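Local coordinates for protein V-type ATP synthase alpha chain (Nanoarchaeum equitans Kin4-M, PDB 5BN3) that is the alpha chain (subunit A) of a V-type rotary complex, combining a beta-barrel, a P-loop nucleotide-binding domain and a helical C-terminal domain, at residues A[24-29]-A[43-48]; A[81-86]-A[294-299]; A[91-96]-A[103-108]; A[300-305]-A[354-359]; A[331-336]-A[346-351]. All coordinates share one frame; numbering follows the deposited sequence.

The five contacts illustrate how a multidomain rotary subunit is held together by local packing. Interaction 1 lies in the interior of the N-terminal barrel domain; its Gln-46 and Tyr-48 touch interaction 2 (centres about 16 Å apart), and Tyr-44 and Gln-46 meet Leu-336 and Ile-332 of interaction 5. Interaction 3 is nested in the loop closed by interaction 2 and joined to it by the bond from Arg-85 NH1 to Ile-103 O (2.6 Å). Interactions 2 and 4 share helix 293-309, centres about 12 Å apart; interactions 4 and 5 share helix 349-357. No touching residue belongs to the ADP pocket, but a magnesium ion lies about 12 Å from the Arg-359 side chain.

Interaction 1: A[24-29]-A[43-48]; sequences VRVGEE and AYIQVY
CG2 of Val-24 stands between that residue's backbone N and carbonyl carbon (chi1 -66°, measured to CG1), and CG2 of Ile-45 lies opposite its backbone N (chi1 -61°, measured to CG1); these settings send the two branch methyls tip to tip. Val-24 CG2 and Ile-45 CG2 meet at 3.8 Å, and the same valine methyl is 4.1 Å from Ile-45 CD1. Two residues along the first strand, Val-26 CG2 comes 4.2 Å from Ile-45 CG2. Val-26 CG2 also lies 4.3 Å from Val-47 CG2, and one valine methyl thereby bridges two side chains of the facing strand. No hydrogen bond crosses the contact, because strands 23-26 and 42-47 are not sheet neighbours. Strand 31-39 runs between them in the antiparallel sheet of the N-terminal beta-barrel domain, and the sheet curls far enough for the two segments to approach across its concave, apolar side, their axes 9.0 Å apart and turned by 74°. Val-35 of the intervening strand touches both Val-24 and Ile-45, and Ala-14 and Val-12 of strand 11-15 adjoin Ile-45 and Val-47. Alternation along the second strand turns Gln-46 away from this interior. Gln-46 NE2 donates to Tyr-48 OH over 2.9 Å, with the phenol oxygen slightly tilted from the amide plane, while Glu-34 OE1 also bonds to that hydroxyl and Glu-295 OE1 accepts from the same amide nitrogen.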
# COMPACT_ATOMS: atom_id res chain seq x y z
N VAL A 24 3.07 8.51 -40.95
CA VAL A 24 1.87 8.47 -41.77
C VAL A 24 1.05 9.73 -41.57
O VAL A 24 1.27 10.49 -40.63
CB VAL A 24 1.00 7.24 -41.44
CG1 VAL A 24 1.71 5.96 -41.83
CG2 VAL A 24 0.63 7.21 -39.96
N ARG A 25 0.12 9.97 -42.49
CA ARG A 25 -0.80 11.09 -42.37
C ARG A 25 -2.21 10.55 -42.17
O ARG A 25 -2.74 9.82 -43.02
CB ARG A 25 -0.70 12.00 -43.59
CG ARG A 25 0.61 12.77 -43.63
CD ARG A 25 1.04 13.17 -45.03
NE ARG A 25 2.28 13.94 -45.00
CZ ARG A 25 3.09 14.10 -46.04
NH1 ARG A 25 2.80 13.54 -47.21
NH2 ARG A 25 4.19 14.82 -45.91
N VAL A 26 -2.81 10.90 -41.04
CA VAL A 26 -4.04 10.26 -40.58
C VAL A 26 -5.29 11.10 -40.86
O VAL A 26 -5.37 12.27 -40.49
CB VAL A 26 -3.97 9.95 -39.07
CG1 VAL A 26 -5.24 9.27 -38.60
CG2 VAL A 26 -2.77 9.06 -38.78
N GLY A 27 -6.27 10.48 -41.51
CA GLY A 27 -7.53 11.15 -41.81
C GLY A 27 -7.43 12.13 -42.96
O GLY A 27 -6.35 12.36 -43.51
N GLU A 28 -8.57 12.73 -43.32
CA GLU A 28 -8.62 13.70 -44.41
C GLU A 28 -7.84 14.96 -44.08
O GLU A 28 -7.33 15.64 -44.97
CB GLU A 28 -10.06 14.04 -44.75
N GLU A 29 -7.75 15.28 -42.79
CA GLU A 29 -7.01 16.45 -42.35
C GLU A 29 -5.51 16.18 -42.25
O GLU A 29 -4.72 17.08 -41.96
CB GLU A 29 -7.55 16.97 -41.01
CG GLU A 29 -8.93 17.60 -41.11
CD GLU A 29 -9.20 18.60 -40.00
OE1 GLU A 29 -8.29 18.83 -39.18
OE2 GLU A 29 -10.32 19.15 -39.96
N ALA A 43 -2.04 -1.76 -38.42
CA ALA A 43 -0.95 -0.93 -37.94
C ALA A 43 -1.38 -0.13 -36.72
O ALA A 43 -2.48 0.43 -36.69
CB ALA A 43 -0.47 0.01 -39.02
N TYR A 44 -0.51 -0.08 -35.71
CA TYR A 44 -0.77 0.71 -34.52
C TYR A 44 -0.02 2.03 -34.62
O TYR A 44 1.21 2.06 -34.72
CB TYR A 44 -0.40 -0.07 -33.26
CG TYR A 44 -1.27 -1.29 -33.06
CD1 TYR A 44 -1.01 -2.48 -33.74
CD2 TYR A 44 -2.37 -1.26 -32.21
CE1 TYR A 44 -1.81 -3.59 -33.57
CE2 TYR A 44 -3.17 -2.37 -32.04
CZ TYR A 44 -2.89 -3.53 -32.72
OH TYR A 44 -3.69 -4.64 -32.54
N ILE A 45 -0.77 3.12 -34.61
CA ILE A 45 -0.23 4.44 -34.91
C ILE A 45 -0.44 5.40 -33.75
O ILE A 45 -1.57 5.58 -33.28
CB ILE A 45 -0.92 5.02 -36.16
CG1 ILE A 45 -0.67 4.11 -37.37
CG2 ILE A 45 -0.44 6.43 -36.44
CD1 ILE A 45 -1.73 4.22 -38.44
N GLN A 46 0.63 6.03 -33.27
CA GLN A 46 0.48 7.11 -32.31
C GLN A 46 0.41 8.45 -33.05
O GLN A 46 1.28 8.77 -33.87
CB GLN A 46 1.55 7.09 -31.21
CG GLN A 46 2.98 7.41 -31.64
CD GLN A 46 3.96 7.27 -30.49
OE1 GLN A 46 3.82 6.38 -29.65
NE2 GLN A 46 4.95 8.15 -30.44
N VAL A 47 -0.65 9.20 -32.78
CA VAL A 47 -0.93 10.43 -33.50
C VAL A 47 -0.44 11.63 -32.70
O VAL A 47 -0.71 11.74 -31.50
CB VAL A 47 -2.44 10.56 -33.77
CG1 VAL A 47 -2.74 11.82 -34.58
CG2 VAL A 47 -2.94 9.34 -34.52
N TYR A 48 0.29 12.53 -33.36
CA TYR A 48 0.88 13.69 -32.70
C TYR A 48 -0.04 14.91 -32.76
O TYR A 48 0.42 16.05 -32.69
CB TYR A 48 2.24 14.00 -33.30
CG TYR A 48 3.23 12.87 -33.13
CD1 TYR A 48 3.90 12.69 -31.93
CD2 TYR A 48 3.47 11.97 -34.15
CE1 TYR A 48 4.79 11.66 -31.75
CE2 TYR A 48 4.37 10.93 -33.99
CZ TYR A 48 5.02 10.78 -32.79
OH TYR A 48 5.91 9.75 -32.62

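Interaction 2: A[81-86]-A[294-299]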
# COMPACT_ATOMS: atom_id res chain seq x y z
N ASP A 81 7.62 23.61 -31.78
CA ASP A 81 6.81 22.64 -31.04
C ASP A 81 7.51 21.29 -31.01
O ASP A 81 8.63 21.17 -31.50
CB ASP A 81 5.38 22.54 -31.61
CG ASP A 81 5.31 21.83 -32.95
OD1 ASP A 81 6.36 21.57 -33.57
OD2 ASP A 81 4.18 21.53 -33.40
N GLY A 82 6.85 20.28 -30.44
CA GLY A 82 7.45 18.96 -30.31
C GLY A 82 7.84 18.30 -31.62
O GLY A 82 8.70 17.42 -31.64
N LEU A 83 7.21 18.73 -32.71
CA LEU A 83 7.49 18.15 -34.02
C LEU A 83 8.44 19.01 -34.84
O LEU A 83 8.72 18.70 -36.00
CB LEU A 83 6.18 17.90 -34.78
CG LEU A 83 5.26 16.80 -34.26
CD1 LEU A 83 3.98 16.72 -35.07
CD2 LEU A 83 5.98 15.47 -34.27
N GLY A 84 8.93 20.09 -34.25
CA GLY A 84 9.87 20.96 -34.93
C GLY A 84 9.20 22.02 -35.79
O GLY A 84 9.81 22.58 -36.70
N ARG A 85 7.93 22.30 -35.50
CA ARG A 85 7.20 23.33 -36.23
C ARG A 85 7.36 24.68 -35.54
O ARG A 85 7.15 24.79 -34.33
CB ARG A 85 5.72 22.94 -36.36
CG ARG A 85 5.50 21.62 -37.09
CD ARG A 85 4.03 21.24 -37.20
NE ARG A 85 3.45 20.82 -35.92
CZ ARG A 85 2.21 20.36 -35.78
NH1 ARG A 85 1.41 20.26 -36.82
NH2 ARG A 85 1.78 20.01 -34.58
N PRO A 86 7.75 25.70 -36.30
CA PRO A 86 8.04 27.03 -35.73
C PRO A 86 6.77 27.74 -35.29
O PRO A 86 5.88 28.00 -36.11
CB PRO A 86 8.69 27.78 -36.90
CG PRO A 86 8.14 27.12 -38.12
CD PRO A 86 7.94 25.67 -37.77
N ARG A 294 5.13 14.86 -26.74
CA ARG A 294 6.10 14.98 -25.65
C ARG A 294 7.29 14.07 -25.90
O ARG A 294 8.43 14.46 -25.67
CB ARG A 294 5.46 14.60 -24.31
CG ARG A 294 4.38 15.54 -23.82
CD ARG A 294 3.86 15.10 -22.47
NE ARG A 294 2.62 15.79 -22.12
CZ ARG A 294 1.87 15.48 -21.07
NH1 ARG A 294 2.22 14.48 -20.27
NH2 ARG A 294 0.76 16.16 -20.83
N GLU A 295 7.02 12.86 -26.36
CA GLU A 295 8.09 11.93 -26.70
C GLU A 295 8.91 12.49 -27.85
O GLU A 295 10.14 12.45 -27.82
CB GLU A 295 7.53 10.55 -27.07
CG GLU A 295 8.60 9.60 -27.59
CD GLU A 295 8.17 8.15 -27.57
OE1 GLU A 295 7.34 7.75 -28.41
OE2 GLU A 295 8.68 7.40 -26.71
N ALA A 296 8.22 13.04 -28.84
CA ALA A 296 8.89 13.63 -29.99
C ALA A 296 9.82 14.77 -29.57
O ALA A 296 10.94 14.87 -30.06
CB ALA A 296 7.87 14.12 -31.00
N SER A 297 9.34 15.61 -28.66
CA SER A 297 10.12 16.77 -28.21
C SER A 297 11.44 16.37 -27.53
O SER A 297 12.44 17.07 -27.65
CB SER A 297 9.29 17.63 -27.26
OG SER A 297 9.11 16.98 -26.01
N ILE A 298 11.42 15.24 -26.83
CA ILE A 298 12.61 14.73 -26.15
C ILE A 298 13.67 14.25 -27.14
O ILE A 298 14.85 14.63 -27.04
CB ILE A 298 12.24 13.57 -25.20
CG1 ILE A 298 11.47 14.09 -23.98
CG2 ILE A 298 13.48 12.82 -24.75
CD1 ILE A 298 12.29 14.98 -23.06
N TYR A 299 13.27 13.43 -28.10
CA TYR A 299 14.18 12.93 -29.12
C TYR A 299 14.65 14.06 -30.04
O TYR A 299 15.79 14.06 -30.50
CB TYR A 299 13.52 11.82 -29.94
CG TYR A 299 13.34 10.53 -29.16
CD1 TYR A 299 12.27 10.35 -28.31
CD2 TYR A 299 14.25 9.49 -29.29
CE1 TYR A 299 12.10 9.18 -27.60
CE2 TYR A 299 14.09 8.31 -28.58
CZ TYR A 299 13.01 8.16 -27.74
OH TYR A 299 12.84 7.00 -27.03
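The carbonyl oxygen of Arg-294 is gripped twice from the same face of its plane, by Ser-297 OG at 2.6 Å and by the backbone N of Ile-298, and Ser-297 is one of the residues that meets the facing loop. This serine-to-carbonyl bond belongs to helix 293-309 of the P-loop nucleotide-binding domain; it forms because chi1 of 71° folds the hydroxyl back over the helix, with the oxygen tilted 28° from the carbonyl plane. CB of Ser-297 flanks the type I beta turn 81-84, 3.8 Å from Gly-82 CA. There Gly-82, with no side chain to intervene, brings its CA to 4.0 Å from the CA of Ser-297. The carbonyl of Gly-82 rests on the helix surface, its O lying 3.5 Å from Ala-296 CB, and Leu-83 adds an apolar touch from CD2 to Ala-296 CB at 4.0 Å. The turn is braced from behind by its own acid. Asp-81 OD1 accepts from the backbone N of Arg-85 over 2.6 Å, and its OD2 uses the syn lone pair to receive Arg-85 NE at 2.7 Å in a salt bridge. Arg-85 NH1 has a further salt-bridge partner in Glu-49, which joins the turn to the N-terminal barrel domain. One face of the Arg-85 guanidinium carries Leu-83 CD1, 3.9 Å above its plane and offset toward the rim.

Interaction 3: A[91-96]-A[103-108]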
# COMPACT_ATOMS: atom_id res chain seq x y z
N TYR A 91 1.82 31.32 -35.77
CA TYR A 91 1.10 32.53 -35.36
C TYR A 91 0.85 33.45 -36.54
O TYR A 91 -0.26 33.96 -36.71
CB TYR A 91 1.89 33.28 -34.28
CG TYR A 91 1.29 34.61 -33.90
CD1 TYR A 91 0.24 34.69 -33.00
CD2 TYR A 91 1.78 35.80 -34.44
CE1 TYR A 91 -0.31 35.91 -32.65
CE2 TYR A 91 1.23 37.02 -34.10
CZ TYR A 91 0.18 37.06 -33.20
OH TYR A 91 -0.36 38.28 -32.85
N GLU A 92 1.88 33.67 -37.36
CA GLU A 92 1.79 34.60 -38.48
C GLU A 92 0.88 34.12 -39.61
O GLU A 92 0.14 34.91 -40.19
CB GLU A 92 3.19 34.96 -38.99
CG GLU A 92 3.91 35.98 -38.12
CD GLU A 92 5.39 36.11 -38.44
OE1 GLU A 92 5.87 35.43 -39.37
OE2 GLU A 92 6.08 36.90 -37.75
N LYS A 93 0.94 32.82 -39.92
CA LYS A 93 0.08 32.26 -40.96
C LYS A 93 -1.39 32.29 -40.56
O LYS A 93 -2.24 32.76 -41.32
CB LYS A 93 0.49 30.82 -41.29
CG LYS A 93 1.90 30.67 -41.85
CD LYS A 93 2.17 31.65 -42.97
CE LYS A 93 3.53 31.40 -43.61
NZ LYS A 93 3.61 30.04 -44.20
N THR A 94 -1.68 31.79 -39.37
CA THR A 94 -3.05 31.67 -38.89
C THR A 94 -3.65 33.00 -38.44
O THR A 94 -4.87 33.15 -38.43
CB THR A 94 -3.15 30.67 -37.73
OG1 THR A 94 -2.45 31.18 -36.59
CG2 THR A 94 -2.55 29.34 -38.14
N GLN A 95 -2.78 33.94 -38.06
CA GLN A 95 -3.22 35.20 -37.45
C GLN A 95 -4.12 34.93 -36.25
O GLN A 95 -5.08 35.66 -36.00
CB GLN A 95 -3.91 36.10 -38.48
CG GLN A 95 -2.95 36.71 -39.50
CD GLN A 95 -1.95 37.66 -38.87
OE1 GLN A 95 -2.31 38.53 -38.08
NE2 GLN A 95 -0.68 37.48 -39.22
N SER A 96 -3.80 33.87 -35.52
CA SER A 96 -4.57 33.45 -34.36
C SER A 96 -3.64 33.19 -33.18
O SER A 96 -2.45 32.98 -33.36
CB SER A 96 -5.36 32.18 -34.70
OG SER A 96 -5.94 31.62 -33.53
N ILE A 103 -1.83 21.72 -39.03
CA ILE A 103 -0.98 22.66 -39.76
C ILE A 103 0.42 22.07 -39.97
O ILE A 103 1.01 21.52 -39.05
CB ILE A 103 -0.90 24.06 -39.08
CG1 ILE A 103 -0.17 25.05 -39.99
CG2 ILE A 103 -0.23 23.98 -37.71
CD1 ILE A 103 -0.22 26.49 -39.50
N ASP A 104 0.93 22.18 -41.20
CA ASP A 104 2.28 21.71 -41.47
C ASP A 104 3.13 22.79 -42.14
O ASP A 104 2.81 23.25 -43.24
CB ASP A 104 2.28 20.43 -42.30
CG ASP A 104 3.55 19.62 -42.12
OD1 ASP A 104 4.10 19.62 -41.00
OD2 ASP A 104 4.00 18.98 -43.09
N LEU A 105 4.20 23.18 -41.46
CA LEU A 105 5.13 24.18 -41.96
C LEU A 105 6.55 23.61 -41.90
O LEU A 105 6.83 22.74 -41.08
CB LEU A 105 5.06 25.45 -41.12
CG LEU A 105 3.73 26.21 -41.04
CD1 LEU A 105 3.86 27.44 -40.16
CD2 LEU A 105 3.25 26.59 -42.43
N PRO A 106 7.45 24.11 -42.77
CA PRO A 106 8.85 23.69 -42.68
C PRO A 106 9.52 24.27 -41.44
O PRO A 106 9.22 25.40 -41.05
CB PRO A 106 9.47 24.28 -43.95
CG PRO A 106 8.59 25.42 -44.31
CD PRO A 106 7.20 25.01 -43.91
N THR A 107 10.42 23.49 -40.83
CA THR A 107 11.11 23.89 -39.61
C THR A 107 11.98 25.13 -39.80
O THR A 107 11.88 26.10 -39.04
CB THR A 107 12.00 22.75 -39.08
OG1 THR A 107 11.18 21.62 -38.75
CG2 THR A 107 12.78 23.18 -37.84
N LEU A 108 12.84 25.10 -40.82
CA LEU A 108 13.77 26.18 -41.08
C LEU A 108 13.20 27.19 -42.07
O LEU A 108 12.61 26.81 -43.09
CB LEU A 108 15.10 25.61 -41.60
CG LEU A 108 15.75 24.56 -40.70
CD1 LEU A 108 16.99 23.96 -41.35
CD2 LEU A 108 16.10 25.17 -39.37
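Helix 87-94 ends in an ST turn, and its last turn lays Lys-93 and Thr-94 against Ile-103 and Leu-105 of the loop that leads on to strand 114-118. On one side, Thr-94 CG2 meets Ile-103 CD1 at 3.9 Å, the isoleucine reaching out along a fully extended chain. Lys-93 passes by Leu-105, the two side chains crossing obliquely, and its aliphatic part lies against the leucine, Lys-93 CG 4.1 Å from Leu-105 CD1. A bend at chi2 (-49°) and another at chi4 curl the rest of the lysine over the leucine, bringing Lys-93 NZ to 3.9 Å from Leu-105 CD2, a van der Waals touch of the ammonium end on a methyl. Thr-94 OG1 accepts from the backbone N of Ser-96 over 3.2 Å, which defines the ST turn, and it also bonds to the carbonyl of Ile-90. These two bonds are consistent with a fixed threonine rotation (chi1 66°) that leaves CG2 on the Ile-103 side. Just beyond, Gln-95 takes a positive phi (53°) and leaves the helix, its NE2 folding back to Glu-92 O at 2.9 Å. On the flanks Leu-105 also touches Asp-89 and Ile-90 of the same helix, and Thr-94 packs on Pro-100. The contact lies at the surface of the subunit, where Tyr-91 of this helix packs on Ala-103 of the neighbouring NEQ263 chain.

Interaction 4: A[300-305]-A[354-359]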
# COMPACT_ATOMS: atom_id res chain seq x y z
N LEU A 300 13.76 15.01 -30.30
CA LEU A 300 14.06 16.15 -31.15
C LEU A 300 15.17 17.01 -30.56
O LEU A 300 16.13 17.36 -31.25
CB LEU A 300 12.81 17.02 -31.32
CG LEU A 300 12.93 18.16 -32.33
CD1 LEU A 300 12.49 17.66 -33.69
CD2 LEU A 300 12.13 19.38 -31.92
N GLY A 301 15.03 17.35 -29.28
CA GLY A 301 16.01 18.19 -28.60
C GLY A 301 17.35 17.51 -28.46
O GLY A 301 18.40 18.16 -28.54
N ALA A 302 17.32 16.20 -28.23
CA ALA A 302 18.55 15.42 -28.14
C ALA A 302 19.28 15.41 -29.48
O ALA A 302 20.50 15.56 -29.53
CB ALA A 302 18.24 14.01 -27.68
N THR A 303 18.52 15.21 -30.55
CA THR A 303 19.09 15.17 -31.90
C THR A 303 19.74 16.49 -32.29
O THR A 303 20.84 16.51 -32.84
CB THR A 303 18.01 14.81 -32.94
OG1 THR A 303 17.49 13.50 -32.65
CG2 THR A 303 18.60 14.81 -34.34
N ILE A 304 19.05 17.60 -32.01
CA ILE A 304 19.59 18.93 -32.27
C ILE A 304 20.85 19.16 -31.41
O ILE A 304 21.82 19.76 -31.87
CB ILE A 304 18.54 20.02 -31.98
CG1 ILE A 304 17.37 19.89 -32.97
CG2 ILE A 304 19.15 21.40 -32.07
CD1 ILE A 304 16.22 20.85 -32.69
N GLY A 305 20.82 18.66 -30.18
CA GLY A 305 21.98 18.74 -29.30
C GLY A 305 23.18 18.01 -29.86
O GLY A 305 24.31 18.52 -29.81
N ALA A 354 16.84 5.44 -21.05
CA ALA A 354 18.22 5.26 -21.45
C ALA A 354 18.48 5.78 -22.87
O ALA A 354 19.55 6.31 -23.15
CB ALA A 354 18.62 3.81 -21.34
N GLU A 355 17.49 5.62 -23.75
CA GLU A 355 17.62 6.13 -25.12
C GLU A 355 17.84 7.64 -25.16
O GLU A 355 18.40 8.17 -26.11
CB GLU A 355 16.38 5.75 -25.95
CG GLU A 355 16.28 4.27 -26.29
CD GLU A 355 15.03 3.93 -27.07
OE1 GLU A 355 14.32 4.86 -27.51
OE2 GLU A 355 14.74 2.72 -27.25
N PHE A 356 17.39 8.32 -24.11
CA PHE A 356 17.61 9.76 -23.97
C PHE A 356 18.98 10.06 -23.34
O PHE A 356 19.83 10.68 -23.97
CB PHE A 356 16.49 10.37 -23.14
CG PHE A 356 16.64 11.85 -22.89
CD1 PHE A 356 16.83 12.73 -23.95
CD2 PHE A 356 16.56 12.36 -21.61
CE1 PHE A 356 16.96 14.09 -23.73
CE2 PHE A 356 16.69 13.72 -21.38
CZ PHE A 356 16.89 14.59 -22.44
N TYR A 357 19.18 9.60 -22.11
CA TYR A 357 20.38 9.94 -21.35
C TYR A 357 21.69 9.40 -21.92
O TYR A 357 22.75 10.00 -21.73
CB TYR A 357 20.22 9.53 -19.88
CG TYR A 357 19.22 10.37 -19.13
CD1 TYR A 357 19.52 11.67 -18.75
CD2 TYR A 357 17.98 9.87 -18.79
CE1 TYR A 357 18.61 12.44 -18.06
CE2 TYR A 357 17.06 10.63 -18.10
CZ TYR A 357 17.39 11.92 -17.74
OH TYR A 357 16.48 12.69 -17.05
N GLU A 358 21.63 8.27 -22.62
CA GLU A 358 22.84 7.68 -23.20
C GLU A 358 23.37 8.50 -24.39
O GLU A 358 24.44 8.22 -24.91
CB GLU A 358 22.59 6.24 -23.62
N ARG A 359 22.61 9.51 -24.80
CA ARG A 359 23.04 10.40 -25.87
C ARG A 359 23.99 11.47 -25.35
O ARG A 359 24.69 12.12 -26.13
CB ARG A 359 21.84 11.08 -26.53
CG ARG A 359 20.92 10.15 -27.31
CD ARG A 359 20.24 10.93 -28.42
NE ARG A 359 19.12 10.22 -29.03
CZ ARG A 359 18.58 10.54 -30.19
NH1 ARG A 359 19.06 11.56 -30.89
NH2 ARG A 359 17.56 9.84 -30.67
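Helix 293-309 and segment 354-359, which continues from helix 349-357, come close through a small residue, with the CA atoms of Ala-302 and Phe-356 7.1 Å apart. The methyl of Ala-302 is the shared surface. Ala-302 CB sits at the edge of the Phe-356 ring, near its plane and 4.2 Å from Phe-356 CE1. Ala-302 CB also touches Arg-359 CD at 3.7 Å. Arg-359 runs on past this methyl with an extended chain from CG to NE, which delivers NH1 to Thr-303 OG1 over 3.1 Å. That bond is bent (138°), and the hydroxyl oxygen lies 27° out of the guanidinium plane. Thr-303 OG1 is further tied to the carbonyl of Tyr-299 within its own helix, and this bond holds the threonine oxygen where the arginine can reach it. Other groups complete the grip on Arg-359: Glu-306 pairs with NH1, and the carbonyl of Ile-184 accepts from NH2. Both helices belong to the P-loop nucleotide-binding domain. A buried guanidinium that meets a hydroxyl, a carboxylate and a backbone carbonyl implies a positive charge that is probably well compensated by Glu-306 and thus tolerable at this buried helix junction.

Interaction 5: A[331-336]-A[346-351]; sequences EISSRL and PAYLLR
Ser-333 turns its side chain toward the type I beta turn 346-349, where it is met by Pro-346 and Tyr-348. With OG opposite the backbone N (chi1 -170°), the serine places its oxygen 3.6 Å from Pro-346 CB. Tyr-348 holds a less usual conformation, CG lying between the backbone N and the carbonyl carbon at chi1 of 46°, and this folds the ring back over the proline: Pro-346 CB stands 3.4 Å above one face, offset toward the rim. The phenol end then arrives beside the serine, Tyr-348 OH lying 3.7 Å from Ser-333 OG, too long for a hydrogen bond. The turn is closed by Leu-349 N to Pro-346 O at 3.2 Å and passes into helix 349-357, with Tyr-348 at its N-cap position, so the contact joins that helix's start to helix 322-335 within the nucleotide-binding domain. Tyr-348 CB also stands 3.6 Å above one face of the Arg-351 guanidinium, offset toward the rim; Arg-351 pairs with Glu-237 of the neighbouring NEQ263 chain. The two hydroxyls do not bond each other, but each bonds Glu-338 OE1; one carboxylate oxygen thus takes up both buried polar ends, and if ionised its charge would probably be eased by them.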
# COMPACT_ATOMS: atom_id res chain seq x y z
N GLU A 331 0.47 6.23 -21.20
CA GLU A 331 -0.81 6.38 -21.90
C GLU A 331 -0.87 5.56 -23.19
O GLU A 331 -1.86 4.88 -23.45
CB GLU A 331 -1.11 7.86 -22.18
CG GLU A 331 -2.20 8.11 -23.22
CD GLU A 331 -3.61 7.85 -22.72
OE1 GLU A 331 -3.81 7.05 -21.78
OE2 GLU A 331 -4.55 8.47 -23.28
N ILE A 332 0.19 5.63 -23.99
CA ILE A 332 0.28 4.84 -25.22
C ILE A 332 0.22 3.35 -24.89
O ILE A 332 -0.53 2.59 -25.53
CB ILE A 332 1.60 5.11 -25.98
CG1 ILE A 332 1.74 6.59 -26.34
CG2 ILE A 332 1.68 4.24 -27.22
CD1 ILE A 332 0.63 7.13 -27.22
N SER A 333 1.00 2.94 -23.91
CA SER A 333 1.04 1.55 -23.45
C SER A 333 -0.34 1.08 -23.01
O SER A 333 -0.74 -0.05 -23.29
CB SER A 333 2.05 1.41 -22.31
OG SER A 333 2.29 0.05 -22.00
N SER A 334 -1.07 1.95 -22.32
CA SER A 334 -2.41 1.64 -21.84
C SER A 334 -3.41 1.41 -22.97
O SER A 334 -4.20 0.47 -22.93
CB SER A 334 -2.91 2.76 -20.93
OG SER A 334 -4.27 2.58 -20.58
N ARG A 335 -3.36 2.27 -23.99
CA ARG A 335 -4.25 2.15 -25.15
C ARG A 335 -3.93 0.89 -25.95
O ARG A 335 -4.82 0.26 -26.51
CB ARG A 335 -4.13 3.37 -26.05
CG ARG A 335 -4.30 4.72 -25.35
CD ARG A 335 -5.73 4.97 -24.90
NE ARG A 335 -5.87 6.31 -24.33
CZ ARG A 335 -7.03 6.92 -24.13
NH1 ARG A 335 -8.17 6.32 -24.47
NH2 ARG A 335 -7.06 8.14 -23.61
N LEU A 336 -2.65 0.53 -25.99
CA LEU A 336 -2.20 -0.66 -26.70
C LEU A 336 -2.61 -1.93 -25.97
O LEU A 336 -2.50 -3.03 -26.50
CB LEU A 336 -0.68 -0.65 -26.89
CG LEU A 336 -0.13 0.27 -27.98
CD1 LEU A 336 1.37 0.38 -27.88
CD2 LEU A 336 -0.53 -0.25 -29.34
N PRO A 346 4.95 1.27 -18.34
CA PRO A 346 5.35 0.08 -19.09
C PRO A 346 6.66 -0.49 -18.55
O PRO A 346 7.46 0.26 -17.96
CB PRO A 346 5.55 0.60 -20.52
CG PRO A 346 5.74 2.08 -20.37
CD PRO A 346 4.91 2.47 -19.20
N ALA A 347 6.89 -1.78 -18.73
CA ALA A 347 8.08 -2.43 -18.20
C ALA A 347 9.36 -1.95 -18.88
O ALA A 347 10.46 -2.16 -18.35
CB ALA A 347 7.95 -3.94 -18.31
N TYR A 348 9.23 -1.32 -20.04
CA TYR A 348 10.38 -0.84 -20.79
C TYR A 348 10.72 0.63 -20.49
O TYR A 348 11.44 1.26 -21.26
CB TYR A 348 10.18 -1.05 -22.30
CG TYR A 348 8.83 -0.63 -22.83
CD1 TYR A 348 8.58 0.69 -23.18
CD2 TYR A 348 7.81 -1.55 -23.00
CE1 TYR A 348 7.35 1.08 -23.67
CE2 TYR A 348 6.58 -1.17 -23.50
CZ TYR A 348 6.36 0.14 -23.83
OH TYR A 348 5.13 0.54 -24.32
N LEU A 349 10.22 1.15 -19.38
CA LEU A 349 10.47 2.54 -19.00
C LEU A 349 11.96 2.86 -18.90
O LEU A 349 12.42 3.86 -19.44
CB LEU A 349 9.78 2.87 -17.67
CG LEU A 349 10.04 4.28 -17.13
CD1 LEU A 349 9.52 5.33 -18.10
CD2 LEU A 349 9.41 4.47 -15.75
N LEU A 350 12.72 2.00 -18.22
CA LEU A 350 14.15 2.21 -18.03
C LEU A 350 14.90 2.26 -19.36
O LEU A 350 15.77 3.11 -19.56
CB LEU A 350 14.74 1.12 -17.14
CG LEU A 350 16.26 1.18 -16.93
CD1 LEU A 350 16.66 2.44 -16.18
CD2 LEU A 350 16.76 -0.06 -16.20
N ARG A 351 14.55 1.35 -20.27
CA ARG A 351 15.18 1.29 -21.59
C ARG A 351 14.91 2.56 -22.39
O ARG A 351 15.79 3.08 -23.07
CB ARG A 351 14.68 0.06 -22.35
CG ARG A 351 15.42 -0.24 -23.65
CD ARG A 351 14.78 -1.41 -24.38
NE ARG A 351 13.47 -1.06 -24.93
CZ ARG A 351 12.51 -1.94 -25.18
NH1 ARG A 351 12.69 -3.22 -24.92
NH2 ARG A 351 11.35 -1.53 -25.68